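Local coordinates for protein SsfX3 (Streptomyces sp. SF2575, PDB 3SKV) that transfers a salicylyl group in a tetracycline biosynthetic pathway, probably through a GDSL/SGNH-type catalytic domain that follows a jelly-roll domain, at residues Ala97-Ala102 and Arg166-Arg171; Ala119-Leu124 and Val133-Asp138; Arg86-Thr91 and Leu154-Leu159; Pro37-Leu42 and Ala176-Asp181. The protein carries 1 engineered substitution. One frame throughout, in Å; residues are numbered along the deposited sequence.

Contact 1. Residues Ala97-Ala102 and Arg166-Arg171; sequences AVRYEA and RLAEVR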
loop_
_atom_site.group_PDB
_atom_site.type_symbol
_atom_site.label_atom_id
_atom_site.label_comp_id
_atom_site.label_asym_id
_atom_site.label_seq_id
_atom_site.Cartn_x
_atom_site.Cartn_y
_atom_site.Cartn_z
ATOM N N ALA A 97 1.186 10.562 -22.415
ATOM C CA ALA A 97 2.239 11.406 -21.848
ATOM C C ALA A 97 1.739 11.989 -20.549
ATOM O O ALA A 97 0.565 12.324 -20.449
ATOM C CB ALA A 97 2.635 12.506 -22.826
ATOM N N VAL A 98 2.596 12.032 -19.534
ATOM C CA VAL A 98 2.268 12.582 -18.219
ATOM C C VAL A 98 3.347 13.583 -17.819
ATOM O O VAL A 98 4.531 13.257 -17.861
ATOM C CB VAL A 98 2.085 11.508 -17.117
ATOM C CG1 VAL A 98 1.742 12.160 -15.773
ATOM C CG2 VAL A 98 1.016 10.495 -17.493
ATOM N N ARG A 99 2.928 14.807 -17.459
ATOM C CA ARG A 99 3.783 15.857 -16.937
ATOM C C ARG A 99 3.751 15.677 -15.404
ATOM O O ARG A 99 2.687 15.747 -14.775
ATOM C CB ARG A 99 3.317 17.247 -17.375
ATOM C CG ARG A 99 4.330 18.294 -16.993
ATOM C CD ARG A 99 3.981 19.620 -17.588
ATOM N NE ARG A 99 4.707 20.679 -16.894
ATOM C CZ ARG A 99 4.250 21.910 -16.745
ATOM N NH1 ARG A 99 3.076 22.256 -17.261
ATOM N NH2 ARG A 99 4.959 22.809 -16.080
ATOM N N TYR A 100 4.917 15.389 -14.828
ATOM C CA TYR A 100 5.025 15.043 -13.427
ATOM C C TYR A 100 6.218 15.662 -12.717
ATOM O O TYR A 100 7.119 16.252 -13.327
ATOM C CB TYR A 100 5.109 13.490 -13.310
ATOM C CG TYR A 100 6.450 12.927 -13.752
ATOM C CD1 TYR A 100 6.717 12.684 -15.093
ATOM C CD2 TYR A 100 7.466 12.673 -12.828
ATOM C CE1 TYR A 100 7.960 12.199 -15.507
ATOM C CE2 TYR A 100 8.710 12.178 -13.230
ATOM C CZ TYR A 100 8.954 11.948 -14.573
ATOM O OH TYR A 100 10.181 11.460 -14.980
ATOM N N GLU A 101 6.246 15.428 -11.407
ATOM C CA GLU A 101 7.318 15.799 -10.499
ATOM C C GLU A 101 7.316 14.714 -9.429
ATOM O O GLU A 101 6.258 14.421 -8.854
ATOM C CB GLU A 101 7.099 17.190 -9.899
ATOM C CG GLU A 101 8.350 17.705 -9.190
ATOM C CD GLU A 101 8.202 18.937 -8.318
ATOM O OE1 GLU A 101 7.051 19.332 -8.013
ATOM O OE2 GLU A 101 9.251 19.495 -7.918
ATOM N N ALA A 102 8.472 14.056 -9.233
ATOM C CA ALA A 102 8.626 12.987 -8.237
ATOM C C ALA A 102 9.623 13.424 -7.174
ATOM O O ALA A 102 10.774 13.746 -7.490
ATOM C CB ALA A 102 9.052 11.681 -8.893
ATOM N N ARG A 166 3.464 13.957 -8.181
ATOM C CA ARG A 166 2.466 14.989 -8.517
ATOM C C ARG A 166 2.289 15.020 -10.027
ATOM O O ARG A 166 3.241 14.725 -10.744
ATOM C CB ARG A 166 2.883 16.396 -7.991
ATOM C CG ARG A 166 3.481 16.355 -6.596
ATOM C CD ARG A 166 3.427 17.644 -5.818
ATOM N NE ARG A 166 4.182 17.499 -4.568
ATOM C CZ ARG A 166 5.398 17.998 -4.349
ATOM N NH1 ARG A 166 6.025 18.680 -5.299
ATOM N NH2 ARG A 166 5.994 17.820 -3.176
ATOM N N LEU A 167 1.095 15.365 -10.527
ATOM C CA LEU A 167 0.840 15.448 -11.981
ATOM C C LEU A 167 0.364 16.840 -12.298
ATOM O O LEU A 167 -0.406 17.429 -11.531
ATOM C CB LEU A 167 -0.306 14.547 -12.486
ATOM C CG LEU A 167 -0.427 13.088 -12.173
ATOM C CD1 LEU A 167 -0.959 12.864 -10.717
ATOM C CD2 LEU A 167 -1.399 12.442 -13.181
ATOM N N ALA A 168 0.626 17.269 -13.512
ATOM C CA ALA A 168 0.137 18.554 -14.007
ATOM C C ALA A 168 -0.718 18.365 -15.275
ATOM O O ALA A 168 -1.611 19.168 -15.536
ATOM C CB ALA A 168 1.309 19.486 -14.286
ATOM N N GLU A 169 -0.475 17.285 -16.040
ATOM C CA GLU A 169 -1.167 17.047 -17.311
ATOM C C GLU A 169 -1.035 15.614 -17.790
ATOM O O GLU A 169 -0.035 14.949 -17.523
ATOM C CB GLU A 169 -0.541 17.961 -18.383
ATOM C CG GLU A 169 -1.354 18.177 -19.655
ATOM C CD GLU A 169 -0.592 18.820 -20.800
ATOM O OE1 GLU A 169 0.623 19.107 -20.650
ATOM O OE2 GLU A 169 -1.217 19.026 -21.865
ATOM N N VAL A 170 -2.047 15.156 -18.520
ATOM C CA VAL A 170 -2.075 13.881 -19.212
ATOM C C VAL A 170 -2.309 14.238 -20.677
ATOM O O VAL A 170 -3.150 15.091 -20.989
ATOM C CB VAL A 170 -3.106 12.869 -18.666
ATOM C CG1 VAL A 170 -3.126 11.590 -19.510
ATOM C CG2 VAL A 170 -2.805 12.524 -17.204
ATOM N N ARG A 171 -1.507 13.673 -21.565
ATOM C CA ARG A 171 -1.698 13.931 -22.982
ATOM C C ARG A 171 -1.942 12.630 -23.715
ATOM O O ARG A 171 -1.380 11.595 -23.357
ATOM C CB ARG A 171 -0.517 14.691 -23.579
ATOM C CG ARG A 171 -0.618 16.192 -23.410
ATOM C CD ARG A 171 0.696 16.901 -23.713
ATOM N NE ARG A 171 1.282 16.425 -24.966
ATOM C CZ ARG A 171 2.484 15.871 -25.060
ATOM N NH1 ARG A 171 3.264 15.776 -23.995
ATOM N NH2 ARG A 171 2.933 15.447 -26.234
#
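Strand 97-102 runs antiparallel to 166-171, and six backbone hydrogen bonds join them. Ala-97 pairs with Arg-171 at one end, where Arg-171 N reaches Ala-97 O at 2.7 Å. Glu-101 pairs with Arg-166 at the other, with Arg-166 N 2.9 Å from Glu-101 O. Between them the chain turns a corner at Ala-168. Arg-99 there takes two neighbours in succession: its N gives to Glu-169 O, and its O receives from Ala-168 N.

The faces of the pair differ. On one, Val-98 CG1 meets Leu-167 CD2 at 4.1 Å, and Val-98 CG2 lies 4.3 Å from Val-170 CG2. This apolar face is buried. On the other face, Glu-101 and Arg-166 point the same way, side by side. Glu-101 is extended, with CG anti to the backbone N (chi1 -168°). Its OE1 reaches NH1 of Arg-166 at 3.0 Å, at the guanidinium edge, and the two planes stand 77° apart. The result is a salt bridge through one oxygen and one nitrogen. Arg-171 bends at chi3 and brings NH1 within 3.5 Å of Ala-97 CB, so the methyl lies over a guanidinium face. That NH1 also bridges to Glu-142. Arg-99 is paired with Asp-140.

The strand pair thus gives the jelly-roll sheet an apolar inner face and a charged face whose arginines are matched with carboxylates, partly exposed at Arg-99, Glu-101, Arg-166 and Glu-169 and packed on by Trp-56.

Contact 2. Residues Ala119-Leu124 and Val133-Asp138; sequences ALLDVL and VELKLD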
loop_
_atom_site.group_PDB
_atom_site.type_symbol
_atom_site.label_atom_id
_atom_site.label_comp_id
_atom_site.label_asym_id
_atom_site.label_seq_id
_atom_site.Cartn_x
_atom_site.Cartn_y
_atom_site.Cartn_z
ATOM N N ALA A 119 13.414 4.787 -9.322
ATOM C CA ALA A 119 12.076 5.382 -9.369
ATOM C C ALA A 119 11.312 4.849 -10.587
ATOM O O ALA A 119 11.565 5.263 -11.723
ATOM C CB ALA A 119 12.184 6.895 -9.417
ATOM N N LEU A 120 10.416 3.882 -10.345
ATOM C CA LEU A 120 9.642 3.248 -11.414
ATOM C C LEU A 120 8.155 3.548 -11.335
ATOM O O LEU A 120 7.610 3.758 -10.258
ATOM C CB LEU A 120 9.891 1.722 -11.498
ATOM C CG LEU A 120 11.362 1.228 -11.640
ATOM C CD1 LEU A 120 11.451 -0.264 -11.384
ATOM C CD2 LEU A 120 11.973 1.600 -13.018
ATOM N N LEU A 121 7.525 3.577 -12.499
ATOM C CA LEU A 121 6.120 3.810 -12.735
ATOM C C LEU A 121 5.739 2.667 -13.670
ATOM O O LEU A 121 6.428 2.413 -14.665
ATOM C CB LEU A 121 5.968 5.197 -13.426
ATOM C CG LEU A 121 4.607 5.794 -13.930
ATOM C CD1 LEU A 121 3.813 4.886 -14.825
ATOM C CD2 LEU A 121 3.848 6.525 -12.879
ATOM N N ASP A 122 4.671 1.947 -13.325
ATOM C CA ASP A 122 4.197 0.857 -14.161
ATOM C C ASP A 122 2.993 1.287 -14.942
ATOM O O ASP A 122 2.132 1.999 -14.416
ATOM C CB ASP A 122 3.871 -0.390 -13.337
ATOM C CG ASP A 122 5.088 -1.216 -12.939
ATOM O OD1 ASP A 122 6.203 -0.913 -13.432
ATOM O OD2 ASP A 122 4.924 -2.176 -12.142
ATOM N N VAL A 123 2.941 0.846 -16.204
ATOM C CA VAL A 123 1.827 1.078 -17.110
ATOM C C VAL A 123 1.228 -0.310 -17.398
ATOM O O VAL A 123 1.874 -1.177 -18.012
ATOM C CB VAL A 123 2.234 1.846 -18.407
ATOM C CG1 VAL A 123 1.019 2.151 -19.269
ATOM C CG2 VAL A 123 2.998 3.141 -18.090
ATOM N N LEU A 124 0.002 -0.526 -16.907
ATOM C CA LEU A 124 -0.730 -1.757 -17.150
ATOM C C LEU A 124 -1.813 -1.484 -18.169
ATOM O O LEU A 124 -2.442 -0.417 -18.128
ATOM C CB LEU A 124 -1.329 -2.317 -15.862
ATOM C CG LEU A 124 -0.464 -3.304 -15.086
ATOM C CD1 LEU A 124 0.746 -2.631 -14.484
ATOM C CD2 LEU A 124 -1.266 -3.966 -14.021
ATOM N N VAL A 133 8.516 2.367 -16.506
ATOM C CA VAL A 133 9.114 3.655 -16.877
ATOM C C VAL A 133 10.026 4.132 -15.752
ATOM O O VAL A 133 9.610 4.146 -14.593
ATOM C CB VAL A 133 7.991 4.707 -17.185
ATOM C CG1 VAL A 133 8.548 6.019 -17.738
ATOM C CG2 VAL A 133 6.945 4.145 -18.139
ATOM N N GLU A 134 11.258 4.556 -16.097
ATOM C CA GLU A 134 12.199 5.082 -15.103
ATOM C C GLU A 134 11.927 6.572 -14.963
ATOM O O GLU A 134 11.955 7.290 -15.964
ATOM C CB GLU A 134 13.667 4.827 -15.499
ATOM C CG GLU A 134 14.047 3.357 -15.562
ATOM C CD GLU A 134 15.441 3.081 -16.086
ATOM O OE1 GLU A 134 15.693 3.344 -17.285
ATOM O OE2 GLU A 134 16.272 2.564 -15.305
ATOM N N LEU A 135 11.638 7.031 -13.742
ATOM C CA LEU A 135 11.312 8.435 -13.485
ATOM C C LEU A 135 12.514 9.340 -13.182
ATOM O O LEU A 135 13.482 8.912 -12.546
ATOM C CB LEU A 135 10.312 8.541 -12.311
ATOM C CG LEU A 135 8.938 7.889 -12.458
ATOM C CD1 LEU A 135 8.195 7.990 -11.168
ATOM C CD2 LEU A 135 8.116 8.540 -13.544
ATOM N N LYS A 136 12.390 10.622 -13.567
ATOM C CA LYS A 136 13.359 11.667 -13.255
ATOM C C LYS A 136 12.941 12.272 -11.903
ATOM O O LYS A 136 11.763 12.561 -11.697
ATOM C CB LYS A 136 13.381 12.737 -14.365
ATOM C CG LYS A 136 14.738 13.389 -14.496
ATOM C CD LYS A 136 14.673 14.886 -14.773
ATOM C CE LYS A 136 15.970 15.606 -14.442
ATOM N NZ LYS A 136 16.299 15.592 -12.981
ATOM N N LEU A 137 13.889 12.443 -10.980
ATOM C CA LEU A 137 13.588 12.977 -9.640
ATOM C C LEU A 137 13.760 14.473 -9.506
ATOM O O LEU A 137 14.633 15.047 -10.161
ATOM C CB LEU A 137 14.452 12.293 -8.558
ATOM C CG LEU A 137 14.172 10.831 -8.256
ATOM C CD1 LEU A 137 14.794 10.445 -6.944
ATOM C CD2 LEU A 137 12.680 10.542 -8.226
ATOM N N ASP A 138 12.962 15.080 -8.595
ATOM C CA ASP A 138 12.970 16.496 -8.188
ATOM C C ASP A 138 13.060 17.476 -9.366
ATOM O O ASP A 138 13.885 18.407 -9.379
ATOM C CB ASP A 138 14.072 16.757 -7.127
ATOM C CG ASP A 138 14.082 15.773 -5.961
ATOM O OD1 ASP A 138 12.999 15.527 -5.372
ATOM O OD2 ASP A 138 15.175 15.264 -5.623
#
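Leu-121 N meets Val-133 O in the plane of that carbonyl, at 3.0 Å. Peptide units are the flat groups that join 119-124 to 133-138; no ring takes part, and the carboxylate of Glu-134 reaches outward past the contact. Val-133 N returns a straighter bond to Leu-121 O, 2.8 Å long. Leu-135 N gives the third bond, to Ala-119 O, and is almost linear at 176°.

On one face of the sheet, Leu-120 and Glu-134 run side by side. Leu-120 CD2 touches the aliphatic CG of Glu-134 at 3.7 Å. The segments belong to a beta hairpin, strands 120-125 and 128-134, in the N-terminal jelly-roll domain. Its opposite face carries Leu-121 and Val-133 and turns to strand 141-145, where Leu-143 and Val-145 pack on it. Here Val-123 CG2 lies 4.1 Å from Val-133 CG2. Leu-135 has CG anti to the carbonyl carbon (chi1 -62°), on the side of Leu-121, and lays CD2 against Leu-121 CB at 4.0 Å.

Ala-119 CB has two apolar partners. Ala-119 CB lies 3.8 Å from Leu-135 CB and 3.9 Å from Leu-137 CD2. Leu-137 is exposed and lies at the outer end of this apolar patch.

Contact 3. Residues Arg86-Thr91 and Leu154-Leu159; sequences RLHLRT and LVELWL. Engineered in segment 86-91: His-88 (natural residue Cys).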
loop_
_atom_site.group_PDB
_atom_site.type_symbol
_atom_site.label_atom_id
_atom_site.label_comp_id
_atom_site.label_asym_id
_atom_site.label_seq_id
_atom_site.Cartn_x
_atom_site.Cartn_y
_atom_site.Cartn_z
ATOM N N ARG A 86 -2.952 4.203 -7.920
ATOM C CA ARG A 86 -2.997 4.074 -9.370
ATOM C C ARG A 86 -3.965 4.997 -10.053
ATOM O O ARG A 86 -4.945 5.414 -9.449
ATOM C CB ARG A 86 -2.987 2.624 -9.894
ATOM C CG ARG A 86 -4.052 1.777 -9.354
ATOM C CD ARG A 86 -3.607 0.835 -8.274
ATOM N NE ARG A 86 -4.811 0.106 -7.923
ATOM C CZ ARG A 86 -5.478 0.247 -6.797
ATOM N NH1 ARG A 86 -4.956 0.928 -5.792
ATOM N NH2 ARG A 86 -6.636 -0.371 -6.632
ATOM N N LEU A 87 -3.615 5.430 -11.260
ATOM C CA LEU A 87 -4.451 6.285 -12.080
ATOM C C LEU A 87 -5.087 5.407 -13.185
ATOM O O LEU A 87 -4.374 4.743 -13.930
ATOM C CB LEU A 87 -3.632 7.464 -12.655
ATOM C CG LEU A 87 -4.372 8.364 -13.678
ATOM C CD1 LEU A 87 -5.561 9.095 -13.027
ATOM C CD2 LEU A 87 -3.428 9.373 -14.320
ATOM N N HIS A 88 -6.425 5.364 -13.238
ATOM C CA HIS A 88 -7.150 4.576 -14.228
ATOM C C HIS A 88 -7.852 5.487 -15.210
ATOM O O HIS A 88 -8.398 6.531 -14.831
ATOM C CB HIS A 88 -8.232 3.708 -13.567
ATOM C CG HIS A 88 -7.743 2.535 -12.778
ATOM N ND1 HIS A 88 -8.514 1.413 -12.647
ATOM C CD2 HIS A 88 -6.619 2.380 -12.041
ATOM C CE1 HIS A 88 -7.831 0.583 -11.869
ATOM N NE2 HIS A 88 -6.690 1.129 -11.466
ATOM N N LEU A 89 -7.864 5.067 -16.476
ATOM C CA LEU A 89 -8.556 5.742 -17.574
ATOM C C LEU A 89 -8.760 4.758 -18.702
ATOM O O LEU A 89 -7.917 3.892 -18.914
ATOM C CB LEU A 89 -7.848 7.032 -18.091
ATOM C CG LEU A 89 -6.409 6.897 -18.576
ATOM C CD1 LEU A 89 -6.361 6.781 -20.061
ATOM C CD2 LEU A 89 -5.591 8.096 -18.179
ATOM N N ARG A 90 -9.866 4.894 -19.419
ATOM C CA ARG A 90 -10.108 4.088 -20.600
ATOM C C ARG A 90 -9.831 4.997 -21.792
ATOM O O ARG A 90 -10.283 6.153 -21.811
ATOM C CB ARG A 90 -11.535 3.537 -20.634
ATOM C CG ARG A 90 -11.825 2.538 -19.506
ATOM C CD ARG A 90 -13.114 1.763 -19.793
ATOM N NE ARG A 90 -13.024 1.050 -21.065
ATOM C CZ ARG A 90 -12.470 -0.148 -21.218
ATOM N NH1 ARG A 90 -12.018 -0.817 -20.162
ATOM N NH2 ARG A 90 -12.392 -0.700 -22.421
ATOM N N THR A 91 -9.033 4.508 -22.748
ATOM C CA THR A 91 -8.671 5.259 -23.960
ATOM C C THR A 91 -8.335 4.352 -25.130
ATOM O O THR A 91 -7.871 3.221 -24.935
ATOM C CB THR A 91 -7.518 6.276 -23.687
ATOM O OG1 THR A 91 -7.486 7.223 -24.760
ATOM C CG2 THR A 91 -6.125 5.609 -23.525
ATOM N N LEU A 154 -8.338 -0.472 -20.866
ATOM C CA LEU A 154 -8.171 0.141 -19.559
ATOM C C LEU A 154 -6.674 0.377 -19.320
ATOM O O LEU A 154 -5.872 -0.552 -19.401
ATOM C CB LEU A 154 -8.805 -0.725 -18.455
ATOM C CG LEU A 154 -8.500 -0.332 -16.987
ATOM C CD1 LEU A 154 -8.965 1.102 -16.639
ATOM C CD2 LEU A 154 -9.067 -1.348 -16.011
ATOM N N VAL A 155 -6.309 1.621 -19.022
ATOM C CA VAL A 155 -4.937 2.008 -18.723
ATOM C C VAL A 155 -4.783 2.267 -17.225
ATOM O O VAL A 155 -5.505 3.108 -16.684
ATOM C CB VAL A 155 -4.483 3.222 -19.551
ATOM C CG1 VAL A 155 -3.000 3.528 -19.282
ATOM C CG2 VAL A 155 -4.724 2.986 -21.040
ATOM N N GLU A 156 -3.862 1.546 -16.555
ATOM C CA GLU A 156 -3.603 1.767 -15.125
ATOM C C GLU A 156 -2.165 2.208 -14.995
ATOM O O GLU A 156 -1.247 1.515 -15.458
ATOM C CB GLU A 156 -3.825 0.520 -14.245
ATOM C CG GLU A 156 -5.114 -0.259 -14.463
ATOM C CD GLU A 156 -5.134 -1.674 -13.896
ATOM O OE1 GLU A 156 -4.445 -1.926 -12.880
ATOM O OE2 GLU A 156 -5.863 -2.528 -14.454
ATOM N N LEU A 157 -1.970 3.366 -14.396
ATOM C CA LEU A 157 -0.649 3.926 -14.112
ATOM C C LEU A 157 -0.413 3.690 -12.615
ATOM O O LEU A 157 -1.096 4.308 -11.788
ATOM C CB LEU A 157 -0.647 5.443 -14.418
ATOM C CG LEU A 157 -0.093 5.914 -15.773
ATOM C CD1 LEU A 157 -0.558 5.041 -16.926
ATOM C CD2 LEU A 157 -0.492 7.324 -16.032
ATOM N N TRP A 158 0.457 2.725 -12.278
ATOM C CA TRP A 158 0.794 2.410 -10.897
ATOM C C TRP A 158 1.937 3.301 -10.506
ATOM O O TRP A 158 3.076 3.135 -10.961
ATOM C CB TRP A 158 1.189 0.951 -10.756
ATOM C CG TRP A 158 0.024 0.039 -10.795
ATOM C CD1 TRP A 158 -0.734 -0.288 -11.881
ATOM C CD2 TRP A 158 -0.456 -0.760 -9.709
ATOM N NE1 TRP A 158 -1.699 -1.210 -11.523
ATOM C CE2 TRP A 158 -1.552 -1.515 -10.196
ATOM C CE3 TRP A 158 -0.104 -0.869 -8.354
ATOM C CZ2 TRP A 158 -2.279 -2.378 -9.385
ATOM C CZ3 TRP A 158 -0.864 -1.678 -7.542
ATOM C CH2 TRP A 158 -1.919 -2.447 -8.060
ATOM N N LEU A 159 1.618 4.271 -9.690
ATOM C CA LEU A 159 2.520 5.321 -9.227
ATOM C C LEU A 159 3.665 4.777 -8.360
ATOM O O LEU A 159 3.493 3.717 -7.750
ATOM C CB LEU A 159 1.694 6.413 -8.499
ATOM C CG LEU A 159 0.489 7.051 -9.281
ATOM C CD1 LEU A 159 0.073 8.379 -8.640
ATOM C CD2 LEU A 159 0.848 7.329 -10.758
HETATM O O HOH W 1 -5.454 -1.118 -10.319
#
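Strands 86-91 and 154-158 are antiparallel neighbours, their axes 4.5 Å apart at the closest point. Leu-87 and Leu-157 form one hydrogen-bonded pair, and Leu-89 and Val-155 the next. Leu-87 N to Leu-157 O and Leu-157 N to Leu-87 O are both 2.8 Å.

On one face lie Arg-86, His-88 and Arg-90 of the first strand, with Trp-158, Glu-156 and Leu-154 of the second. CD of Arg-86 sits over the six-membered ring of Trp-158, 3.5 Å from its centroid and 5° off the normal, a CH-pi contact. The bend at chi2 (-102°) puts CD there. The guanidinium is farther off, so any cation-pi attraction is weak. It turns to Asp-219 and to the carbonyls of Gly-84 and Leu-220. Next along, the ring of His-88, an engineered residue in place of cysteine, has Glu-156 CG over one face, and the carboxylate is stacked on the ring, the two planes 23° apart. ND1 of His-88 is hydrogen-bonded to Asp-181.

One water ties these groups together. It accepts from Arg-86 NE at 2.8 Å, donates to Glu-156 OE1 at 2.9 Å, and is bonded to His-88 NE2 at 2.8 Å. Glu-156 OE1 also receives Trp-158 NE1, which limits the rotation of the carboxylate. Farther along this face Arg-90 crosses Leu-154 at about a right angle, with NH1 near Leu-154 CB, and pairs with Asp-152.

The pair lies in the jelly-roll domain, in a sheet that strands 43-45 and 120-125 extend. Its other face is apolar at Leu-87 and Leu-157, whose CD2 atoms are 4.0 Å apart. Leu-89 CD1 lies against Val-155 CB.

Contact 4. Residues Pro37-Leu42 and Ala176-Asp181; sequences PTDPAL and ATLEKD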
loop_
_atom_site.group_PDB
_atom_site.type_symbol
_atom_site.label_atom_id
_atom_site.label_comp_id
_atom_site.label_asym_id
_atom_site.label_seq_id
_atom_site.Cartn_x
_atom_site.Cartn_y
_atom_site.Cartn_z
ATOM N N PRO A 37 -5.437 16.627 -14.737
ATOM C CA PRO A 37 -5.389 15.530 -13.746
ATOM C C PRO A 37 -6.690 15.386 -12.919
ATOM O O PRO A 37 -6.937 14.318 -12.355
ATOM C CB PRO A 37 -4.203 15.913 -12.858
ATOM C CG PRO A 37 -3.400 16.840 -13.659
ATOM C CD PRO A 37 -4.416 17.645 -14.415
ATOM N N THR A 38 -7.552 16.422 -12.915
ATOM C CA THR A 38 -8.861 16.423 -12.221
ATOM C C THR A 38 -10.046 16.194 -13.192
ATOM O O THR A 38 -11.202 16.451 -12.828
ATOM C CB THR A 38 -9.037 17.708 -11.375
ATOM O OG1 THR A 38 -8.996 18.857 -12.240
ATOM C CG2 THR A 38 -7.980 17.839 -10.279
ATOM N N ASP A 39 -9.769 15.753 -14.438
ATOM C CA ASP A 39 -10.823 15.458 -15.424
ATOM C C ASP A 39 -11.782 14.392 -14.819
ATOM O O ASP A 39 -11.304 13.440 -14.211
ATOM C CB ASP A 39 -10.214 14.912 -16.720
ATOM C CG ASP A 39 -11.204 14.762 -17.862
ATOM O OD1 ASP A 39 -12.055 13.833 -17.798
ATOM O OD2 ASP A 39 -11.109 15.548 -18.837
ATOM N N PRO A 40 -13.122 14.525 -14.980
ATOM C CA PRO A 40 -14.039 13.526 -14.392
ATOM C C PRO A 40 -13.882 12.093 -14.912
ATOM O O PRO A 40 -14.374 11.187 -14.261
ATOM C CB PRO A 40 -15.433 14.108 -14.695
ATOM C CG PRO A 40 -15.237 14.976 -15.873
ATOM C CD PRO A 40 -13.883 15.594 -15.674
ATOM N N ALA A 41 -13.223 11.882 -16.069
ATOM C CA ALA A 41 -13.011 10.530 -16.618
ATOM C C ALA A 41 -11.883 9.802 -15.863
ATOM O O ALA A 41 -11.820 8.574 -15.924
ATOM C CB ALA A 41 -12.720 10.578 -18.125
ATOM N N LEU A 42 -11.012 10.550 -15.139
ATOM C CA LEU A 42 -9.905 9.957 -14.360
ATOM C C LEU A 42 -10.362 9.487 -12.989
ATOM O O LEU A 42 -11.183 10.144 -12.338
ATOM C CB LEU A 42 -8.652 10.861 -14.229
ATOM C CG LEU A 42 -8.135 11.569 -15.513
ATOM C CD1 LEU A 42 -6.898 12.373 -15.236
ATOM C CD2 LEU A 42 -7.898 10.603 -16.667
ATOM N N ALA A 176 -8.513 10.990 -29.723
ATOM C CA ALA A 176 -8.632 9.786 -28.906
ATOM C C ALA A 176 -9.811 9.925 -27.921
ATOM O O ALA A 176 -10.082 11.034 -27.422
ATOM C CB ALA A 176 -7.342 9.536 -28.125
ATOM N N THR A 177 -10.491 8.791 -27.655
ATOM C CA THR A 177 -11.596 8.684 -26.712
ATOM C C THR A 177 -11.049 8.711 -25.271
ATOM O O THR A 177 -9.915 8.291 -25.010
ATOM C CB THR A 177 -12.335 7.349 -26.917
ATOM O OG1 THR A 177 -11.432 6.280 -26.629
ATOM C CG2 THR A 177 -12.905 7.188 -28.327
ATOM N N LEU A 178 -11.869 9.175 -24.339
ATOM C CA LEU A 178 -11.496 9.209 -22.933
ATOM C C LEU A 178 -12.735 8.853 -22.158
ATOM O O LEU A 178 -13.747 9.549 -22.253
ATOM C CB LEU A 178 -10.936 10.592 -22.542
ATOM C CG LEU A 178 -10.578 10.812 -21.060
ATOM C CD1 LEU A 178 -9.457 9.844 -20.562
ATOM C CD2 LEU A 178 -10.218 12.242 -20.815
ATOM N N GLU A 179 -12.686 7.729 -21.443
ATOM C CA GLU A 179 -13.835 7.252 -20.667
ATOM C C GLU A 179 -13.437 6.886 -19.265
ATOM O O GLU A 179 -12.291 6.501 -19.036
ATOM C CB GLU A 179 -14.490 6.028 -21.338
ATOM C CG GLU A 179 -15.055 6.252 -22.731
ATOM C CD GLU A 179 -15.762 5.035 -23.314
ATOM O OE1 GLU A 179 -15.110 3.972 -23.459
ATOM O OE2 GLU A 179 -16.981 5.134 -23.587
ATOM N N LYS A 180 -14.391 6.970 -18.330
ATOM C CA LYS A 180 -14.177 6.574 -16.942
ATOM C C LYS A 180 -14.154 5.049 -16.859
ATOM O O LYS A 180 -14.958 4.382 -17.527
ATOM C CB LYS A 180 -15.320 7.112 -16.058
ATOM C CG LYS A 180 -15.032 7.055 -14.562
ATOM C CD LYS A 180 -16.257 7.380 -13.740
ATOM C CE LYS A 180 -16.082 8.679 -12.992
ATOM N NZ LYS A 180 -17.073 9.710 -13.397
ATOM N N ASP A 181 -13.262 4.496 -16.027
ATOM C CA ASP A 181 -13.255 3.073 -15.739
ATOM C C ASP A 181 -14.380 2.897 -14.715
ATOM O O ASP A 181 -14.284 3.427 -13.604
ATOM C CB ASP A 181 -11.907 2.623 -15.158
ATOM C CG ASP A 181 -11.928 1.238 -14.532
ATOM O OD1 ASP A 181 -12.596 0.332 -15.097
ATOM O OD2 ASP A 181 -11.257 1.048 -13.509
HETATM O O HOH W 2 -11.462 6.274 -14.737
#
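Ala-41 and Leu-178 make the tight part of this contact. Ala-41 CB sits 3.6 Å from Leu-178 CG. Leu-178 has CG anti to its backbone N (chi1 176°), which carries CG to that methyl; its branches then part. CD2 approaches the carboxylate of Asp-39, 3.9 Å from OD1, and CD1 approaches Leu-42 CD2 at 4.3 Å. Leu-42 itself is buried and continues inward onto Leu-87 and Leu-89. The backbones also touch: Lys-180 CA points its hydrogen at Ala-41 O, 3.3 Å away.

The methyl is held in place by a type I turn from Asp-39 to Leu-42. An Asx turn lies within it. Asp-39 OD1 accepts from Ala-41 N at 2.9 Å with its anti lone pair, so the carboxylate is fixed beside Leu-178. The turn belongs to the loop between strands 33-35 and 43-45. Segment 176-181 holds the short, weakly bonded strand 178-179, which runs beside strand 86-91.

The other side is looser and wetter. Lys-180 is exposed and bends at chi3 and chi4 to bring NZ to Pro-40 O, but this hydrogen bond is weak, at 3.2 Å. No direct bond joins Ala-41 O to Asp-181 N. A water bridges them, donating to Ala-41 O at 2.6 Å and accepting from Asp-181 N. The carboxylate of Asp-181 leads away, to Arg-45 and the engineered His-88.

Contacts 1 and 3 belong to facing sheets of the jelly-roll domain. Their centres are 13 Å apart, and Val-98 CG2 packs on Leu-157 CD2 at 3.8 Å. Contact 2 joins both: Tyr-100 OH lies 2.8 Å from Lys-136 N, a probable hydrogen bond, and Leu-124 N lies 2.8 Å from Glu-156 O in the shared sheet. Contact 4 adds to that sheet, with Arg-90 O 2.9 Å from Glu-179 N, but stays about 10 Å from contact 2 at the nearest atoms. Two contacts face the probable catalytic domain of the GDSL family: Asp-122 bonds Ser-203 and Ser-205, and Arg-86 pairs with Asp-219.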